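Long-range contacts in putative lipoprotein (Bacteroides fragilis, PDB 3QNK), which probably binds glycans at the bacterial outer membrane and passes them to a SusC-like transporter for uptake: residues 162-167 and 183-188; 177-182 and 238-243; 211-216 and 389-394. All blocks are in the same frame, centred on the assembly; numbering follows the deposited sequence.

Interaction 1 of 3, residues 162-167 and 183-188; sequences KATEML and AAYALK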
# COMPACT_ATOMS: atom_id res chain seq x y z
N LYS B 162 27.60 12.12 5.47
CA LYS B 162 27.92 11.10 6.48
C LYS B 162 28.23 9.78 5.77
O LYS B 162 29.23 9.15 6.10
CB LYS B 162 26.79 10.95 7.54
N ALA B 163 27.46 9.44 4.71
CA ALA B 163 27.66 8.24 3.88
C ALA B 163 29.05 8.21 3.22
O ALA B 163 29.76 7.22 3.40
CB ALA B 163 26.57 8.14 2.83
N THR B 164 29.47 9.31 2.52
CA THR B 164 30.82 9.42 1.89
C THR B 164 31.96 9.23 2.94
O THR B 164 33.01 8.67 2.61
CB THR B 164 31.03 10.78 1.17
OG1 THR B 164 31.09 11.86 2.11
CG2 THR B 164 30.00 11.07 0.12
N GLU B 165 31.74 9.69 4.19
CA GLU B 165 32.72 9.57 5.28
C GLU B 165 32.79 8.14 5.83
O GLU B 165 33.87 7.73 6.27
CB GLU B 165 32.38 10.53 6.43
CG GLU B 165 32.47 12.01 6.07
CD GLU B 165 31.92 13.02 7.06
OE1 GLU B 165 31.22 12.63 8.02
OE2 GLU B 165 32.20 14.23 6.86
N MSE B 166 31.66 7.38 5.82
CA MSE B 166 31.58 6.05 6.45
C MSE B 166 31.59 4.84 5.51
O MSE B 166 31.80 3.72 5.99
CB MSE B 166 30.31 5.97 7.29
CG MSE B 166 30.27 7.03 8.36
SE MSE B 166 28.56 7.11 9.18
CE MSE B 166 28.93 5.94 10.65
N LEU B 167 31.34 5.03 4.22
CA LEU B 167 31.28 3.91 3.27
C LEU B 167 32.65 3.59 2.62
O LEU B 167 33.47 4.50 2.41
CB LEU B 167 30.27 4.20 2.16
CG LEU B 167 28.80 4.15 2.56
CD1 LEU B 167 27.91 4.54 1.38
CD2 LEU B 167 28.41 2.80 3.07
N ALA B 183 28.88 5.69 -4.87
CA ALA B 183 27.42 5.80 -4.98
C ALA B 183 26.92 7.01 -4.20
O ALA B 183 26.11 7.78 -4.72
CB ALA B 183 26.76 4.52 -4.49
N ALA B 184 27.46 7.23 -2.99
CA ALA B 184 27.08 8.36 -2.14
C ALA B 184 27.45 9.69 -2.80
O ALA B 184 26.61 10.59 -2.87
CB ALA B 184 27.72 8.24 -0.78
N TYR B 185 28.69 9.81 -3.34
CA TYR B 185 29.13 11.03 -4.02
C TYR B 185 28.32 11.26 -5.29
O TYR B 185 27.92 12.40 -5.55
CB TYR B 185 30.63 10.98 -4.34
CG TYR B 185 31.52 11.48 -3.23
CD1 TYR B 185 31.51 12.82 -2.84
CD2 TYR B 185 32.46 10.64 -2.62
CE1 TYR B 185 32.33 13.29 -1.82
CE2 TYR B 185 33.32 11.10 -1.62
CZ TYR B 185 33.26 12.43 -1.22
OH TYR B 185 34.09 12.89 -0.23
N ALA B 186 28.06 10.19 -6.06
CA ALA B 186 27.26 10.26 -7.28
C ALA B 186 25.83 10.73 -6.96
O ALA B 186 25.34 11.63 -7.65
CB ALA B 186 27.25 8.91 -7.99
N LEU B 187 25.18 10.20 -5.89
CA LEU B 187 23.84 10.65 -5.55
C LEU B 187 23.89 12.09 -5.09
O LEU B 187 23.04 12.87 -5.52
CB LEU B 187 23.13 9.76 -4.51
CG LEU B 187 21.60 10.01 -4.26
CD1 LEU B 187 20.79 9.91 -5.53
CD2 LEU B 187 21.03 9.05 -3.23
N LYS B 188 24.93 12.47 -4.32
CA LYS B 188 25.16 13.82 -3.81
C LYS B 188 25.16 14.82 -4.95
O LYS B 188 24.40 15.79 -4.90
CB LYS B 188 26.47 13.89 -3.00
CG LYS B 188 26.53 14.98 -1.92
CD LYS B 188 27.66 14.80 -0.91
CE LYS B 188 28.24 16.14 -0.45
NZ LYS B 188 29.44 16.58 -1.25
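Thr164 lays its methyl CG2 over the centre of the Tyr185 ring, 3.5 Å from the ring centroid and only 2° off the ring normal, a CH-pi contact in which the two side chains cross at about a right angle. Its CB covers the CE2 and CZ part of the ring, coming to 3.6 Å from Tyr185 CE2. Threonine suits the place because its two branches do different work. With chi1 at 68°, OG1 stands between the backbone N and the carbonyl carbon and bonds to Lys161 O in its own helix, while CG2 meets the aromatic face. Beside this pair small residues let the helices come close: Ala184 CB lies 3.7 Å from Thr164 CG2 and 3.8 Å from Ala163 CB. Leu167 CD1 closes more loosely on Ala184 CB, at 4.3 Å. The buried alanine side contrasts with the other, where Tyr185 is partly exposed to solvent. The helical segments run nearly antiparallel, at 158°, with axes 8.8 Å apart, as in the alpha-alpha superhelix of this fold. Around the pair, helix 101-126 touches Leu167, helix 198-209 packs on Tyr185, and strand 238-244 lies against Ala183 and Ala186.

Interaction 2 of 3, residues 177-182 and 238-243; sequences GRATKG and IIFDVQ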
# COMPACT_ATOMS: atom_id res chain seq x y z
N GLY B 177 27.31 -5.13 -4.58
CA GLY B 177 25.90 -4.72 -4.74
C GLY B 177 25.47 -3.64 -3.74
O GLY B 177 24.52 -2.88 -3.98
N ARG B 178 26.19 -3.58 -2.59
CA ARG B 178 26.01 -2.63 -1.49
C ARG B 178 26.32 -1.17 -1.97
O ARG B 178 26.85 -0.97 -3.06
CB ARG B 178 26.93 -3.02 -0.30
CG ARG B 178 26.52 -4.29 0.50
CD ARG B 178 27.21 -4.35 1.89
NE ARG B 178 26.95 -5.57 2.67
CZ ARG B 178 25.88 -5.79 3.45
NH1 ARG B 178 24.92 -4.88 3.55
NH2 ARG B 178 25.75 -6.94 4.10
N ALA B 179 25.99 -0.17 -1.15
CA ALA B 179 26.30 1.22 -1.44
C ALA B 179 27.79 1.50 -1.19
O ALA B 179 28.33 1.12 -0.16
CB ALA B 179 25.45 2.12 -0.56
N THR B 180 28.44 2.17 -2.14
CA THR B 180 29.86 2.54 -2.04
C THR B 180 30.02 4.02 -1.77
O THR B 180 29.03 4.77 -1.81
CB THR B 180 30.59 2.18 -3.34
OG1 THR B 180 29.88 2.73 -4.48
CG2 THR B 180 30.81 0.67 -3.48
N LYS B 181 31.27 4.45 -1.53
CA LYS B 181 31.64 5.85 -1.34
C LYS B 181 31.25 6.61 -2.62
O LYS B 181 30.61 7.67 -2.55
CB LYS B 181 33.15 5.91 -1.05
CG LYS B 181 33.72 7.22 -0.52
CD LYS B 181 35.24 7.06 -0.38
CE LYS B 181 35.82 7.76 0.82
NZ LYS B 181 35.34 7.21 2.13
N GLY B 182 31.51 5.99 -3.77
CA GLY B 182 31.18 6.49 -5.09
C GLY B 182 29.70 6.68 -5.29
O GLY B 182 29.28 7.72 -5.80
N ILE B 238 28.79 1.12 -13.93
CA ILE B 238 27.77 1.01 -12.89
C ILE B 238 28.30 1.57 -11.57
O ILE B 238 29.36 1.17 -11.12
CB ILE B 238 27.28 -0.46 -12.75
CG1 ILE B 238 26.61 -0.96 -14.05
CG2 ILE B 238 26.32 -0.59 -11.57
CD1 ILE B 238 26.47 -2.48 -14.16
N ILE B 239 27.58 2.52 -10.97
CA ILE B 239 27.94 3.09 -9.67
C ILE B 239 27.00 2.47 -8.62
O ILE B 239 27.47 2.01 -7.59
CB ILE B 239 27.94 4.64 -9.66
CG1 ILE B 239 29.09 5.18 -10.53
CG2 ILE B 239 28.05 5.18 -8.25
CD1 ILE B 239 29.12 6.72 -10.76
N PHE B 240 25.68 2.43 -8.90
CA PHE B 240 24.67 1.82 -8.04
C PHE B 240 23.54 1.26 -8.87
O PHE B 240 23.00 1.95 -9.74
CB PHE B 240 24.11 2.82 -6.98
CG PHE B 240 23.28 2.14 -5.90
CD1 PHE B 240 23.89 1.41 -4.88
CD2 PHE B 240 21.90 2.19 -5.94
CE1 PHE B 240 23.12 0.74 -3.92
CE2 PHE B 240 21.13 1.54 -4.97
CZ PHE B 240 21.75 0.83 -3.96
N ASP B 241 23.18 -0.01 -8.61
CA ASP B 241 22.09 -0.68 -9.32
C ASP B 241 21.31 -1.64 -8.41
O ASP B 241 21.71 -1.91 -7.27
CB ASP B 241 22.61 -1.44 -10.56
CG ASP B 241 23.58 -2.60 -10.31
OD1 ASP B 241 23.90 -2.89 -9.12
OD2 ASP B 241 24.04 -3.20 -11.31
N VAL B 242 20.19 -2.14 -8.94
CA VAL B 242 19.30 -3.14 -8.35
C VAL B 242 18.89 -4.10 -9.46
O VAL B 242 18.59 -3.67 -10.57
CB VAL B 242 18.07 -2.57 -7.57
CG1 VAL B 242 18.48 -1.98 -6.24
CG2 VAL B 242 17.31 -1.55 -8.38
N GLN B 243 18.94 -5.41 -9.18
CA GLN B 243 18.49 -6.42 -10.13
C GLN B 243 17.03 -6.64 -9.78
O GLN B 243 16.73 -7.27 -8.76
CB GLN B 243 19.35 -7.70 -10.12
CG GLN B 243 20.78 -7.49 -10.63
CD GLN B 243 21.66 -6.71 -9.66
OE1 GLN B 243 21.75 -7.02 -8.46
NE2 GLN B 243 22.30 -5.65 -10.14
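A classic beta bulge in strand 238-244, formed where Ile239 and Phe240 both face Leu389, presents its two bulged residues to the loop that leads into helix 181-194. Phe240 serves the loop and Ile239 the first turn of the helix. The Phe240 side chain has CG anti to the backbone N (chi1 -168°), and its ring reaches the loop through one rim atom, CE1. Around that atom lie Gly177 O at 3.9 Å, approaching obliquely, and Arg178 O at 4.2 Å, near the ring plane at the edge. Ala179 adds its CA, 4.1 Å from Phe240 CE1, and its small CB lies only slightly farther off. Glycine, the small Ala179 and an Arg178 that points away from the strand leave the loop backbone within range of the flat ring. Gly177 has phi 123° and psi -23°, backbone angles at which any CB would press on the preceding carbonyl oxygen.

Farther along, Ile239 CG2 rests 3.7 Å from Gly182 C. Glycine has no side chain on the surface it turns to the strand, so the branched isoleucine packs directly on the helix backbone. Between these two contacts Thr180 occupies the N-cap position: OG1 accepts a hydrogen bond from Ala183 N, the usual reason for a threonine at a helix start, and also bonds to Tyr213 OH. That oxygen is 4.0 Å from Ile239 O; between the two segments themselves there is packing and no hydrogen bond.

On other sides, Phe113 of helix 101-126 meets the Phe240 ring edge-to-face, Arg178 leans on helix 17-29, and Ile239 continues down helix 181-194 onto Ala183 and Ala186. Strand 238-244 itself runs between strands 384-387 and 389-390 in a three-stranded antiparallel sheet.

Interaction 3 of 3, residues 211-216 and 389-394; sequences LGYELV and LRYAEI
Tyr391 carries this contact, and from CB outward it is met by Leu215, then by Tyr213 and the backbone of Glu214. Its CB lies 4.1 Å from Leu215 CD2, the two side chains crossing at about a right angle. CG, set anti to the backbone N (chi1 -165°), and CD1 come under Tyr213 CB, which stands over the ring centre in a CH-pi contact, 3.6 Å from the centroid and 10° off the normal. CD2 faces the peptide chain, 3.5 Å from Glu214 N, and Leu215 N lies in the ring plane at the edge. Tyr391 sits where strand 389-390 passes into helix 391-405 of the SusD family region, and its broad ring lies against the loop backbone from Tyr213 to Leu215. Farther out, CE2 comes to 3.4 Å from Tyr213 O, and OH at the tip is 4.0 Å from that same oxygen. The rings of Tyr213 and Tyr391 lie obliquely, their planes at 41°. Next to the tyrosine, Leu215 CD2 lies 3.5 Å from Ala392 N and 4.0 Å from Ala392 CB; alanine is small enough to let the leucine in. Glu214 points away and pairs with Lys236 in a salt bridge.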
# COMPACT_ATOMS: atom_id res chain seq x y z
N LEU B 211 37.68 7.61 -8.10
CA LEU B 211 37.30 6.30 -7.57
C LEU B 211 37.39 5.12 -8.56
O LEU B 211 36.86 4.03 -8.26
CB LEU B 211 35.89 6.40 -6.96
CG LEU B 211 35.85 7.25 -5.70
CD1 LEU B 211 34.44 7.56 -5.30
CD2 LEU B 211 36.67 6.63 -4.57
N GLY B 212 38.11 5.31 -9.67
CA GLY B 212 38.31 4.26 -10.65
C GLY B 212 37.10 3.78 -11.44
O GLY B 212 37.04 2.61 -11.84
N TYR B 213 36.11 4.65 -11.69
CA TYR B 213 35.02 4.23 -12.57
C TYR B 213 35.48 4.45 -14.03
O TYR B 213 36.46 5.15 -14.27
CB TYR B 213 33.71 4.96 -12.23
CG TYR B 213 33.12 4.56 -10.90
CD1 TYR B 213 32.44 3.35 -10.75
CD2 TYR B 213 33.23 5.39 -9.79
CE1 TYR B 213 31.93 2.96 -9.52
CE2 TYR B 213 32.70 5.02 -8.56
CZ TYR B 213 32.05 3.80 -8.42
OH TYR B 213 31.48 3.43 -7.22
N GLU B 214 34.84 3.82 -15.00
CA GLU B 214 35.23 3.97 -16.40
C GLU B 214 34.01 3.81 -17.29
O GLU B 214 33.18 2.94 -17.03
CB GLU B 214 36.31 2.93 -16.74
CG GLU B 214 37.17 3.23 -17.96
CD GLU B 214 37.99 2.04 -18.41
OE1 GLU B 214 38.79 1.51 -17.59
OE2 GLU B 214 37.79 1.60 -19.57
N LEU B 215 33.86 4.67 -18.32
CA LEU B 215 32.74 4.58 -19.27
C LEU B 215 32.92 3.39 -20.19
O LEU B 215 34.01 3.21 -20.74
CB LEU B 215 32.57 5.86 -20.11
CG LEU B 215 32.13 7.14 -19.40
CD1 LEU B 215 32.17 8.31 -20.35
CD2 LEU B 215 30.74 7.03 -18.84
N VAL B 216 31.88 2.55 -20.33
CA VAL B 216 31.90 1.38 -21.23
C VAL B 216 31.98 1.93 -22.66
O VAL B 216 31.34 2.95 -22.96
CB VAL B 216 30.61 0.52 -21.00
CG1 VAL B 216 30.30 -0.43 -22.16
CG2 VAL B 216 30.64 -0.21 -19.68
N LEU B 389 22.48 4.65 -10.63
CA LEU B 389 23.58 5.58 -10.84
C LEU B 389 24.67 4.97 -11.76
O LEU B 389 25.23 3.91 -11.45
CB LEU B 389 24.19 6.03 -9.50
CG LEU B 389 23.28 6.73 -8.46
CD1 LEU B 389 23.97 6.73 -7.08
CD2 LEU B 389 22.97 8.15 -8.87
N ARG B 390 24.92 5.65 -12.90
CA ARG B 390 25.93 5.35 -13.93
C ARG B 390 27.03 6.42 -13.95
O ARG B 390 26.73 7.60 -13.74
CB ARG B 390 25.28 5.36 -15.31
CG ARG B 390 24.64 4.09 -15.82
CD ARG B 390 23.73 4.48 -16.99
NE ARG B 390 24.53 4.91 -18.12
CZ ARG B 390 24.11 5.61 -19.16
NH1 ARG B 390 22.84 5.97 -19.25
NH2 ARG B 390 24.94 5.93 -20.13
N TYR B 391 28.25 6.04 -14.34
CA TYR B 391 29.38 6.98 -14.45
C TYR B 391 29.08 8.14 -15.45
O TYR B 391 29.52 9.26 -15.21
CB TYR B 391 30.66 6.24 -14.84
CG TYR B 391 31.95 7.02 -14.65
CD1 TYR B 391 32.11 7.88 -13.56
CD2 TYR B 391 33.03 6.83 -15.50
CE1 TYR B 391 33.30 8.58 -13.37
CE2 TYR B 391 34.24 7.51 -15.29
CZ TYR B 391 34.37 8.38 -14.23
OH TYR B 391 35.57 9.02 -14.01
N ALA B 392 28.30 7.88 -16.53
CA ALA B 392 27.93 8.88 -17.54
C ALA B 392 27.31 10.15 -16.92
O ALA B 392 27.55 11.25 -17.42
CB ALA B 392 26.96 8.29 -18.54
N GLU B 393 26.53 9.99 -15.82
CA GLU B 393 25.87 11.09 -15.14
C GLU B 393 26.85 12.07 -14.51
O GLU B 393 26.56 13.27 -14.48
CB GLU B 393 24.93 10.56 -14.07
CG GLU B 393 23.70 11.41 -13.92
CD GLU B 393 22.79 11.00 -12.79
OE1 GLU B 393 22.33 9.83 -12.78
OE2 GLU B 393 22.52 11.87 -11.92
N ILE B 394 27.99 11.56 -13.98
CA ILE B 394 29.00 12.40 -13.35
C ILE B 394 29.42 13.47 -14.35
O ILE B 394 29.36 14.65 -14.04
CB ILE B 394 30.19 11.53 -12.84
CG1 ILE B 394 29.70 10.41 -11.90
CG2 ILE B 394 31.33 12.35 -12.23
CD1 ILE B 394 28.84 10.82 -10.70

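The contacts form a chain of neighbours on one side of the molecule's centre: interactions 1 and 2, like 2 and 3, have centres about 11 Å apart, and 1 and 3 about 15 Å. Helix 181-194 serves both 1 and 2, whose segments alternate along the sequence; Lys181 NZ reaches Thr164 O between them. Interactions 2 and 3 also alternate and share a sheet, Leu389 bonding through its backbone to Ile239 and Phe240. Interaction 1 closes before 3 opens, yet Leu389 packs on Ala183 and Ala186, and Ile394 on Ala186. Together they tie helix 181-194 of the N-terminal part to the three-stranded sheet and to helix 391-405.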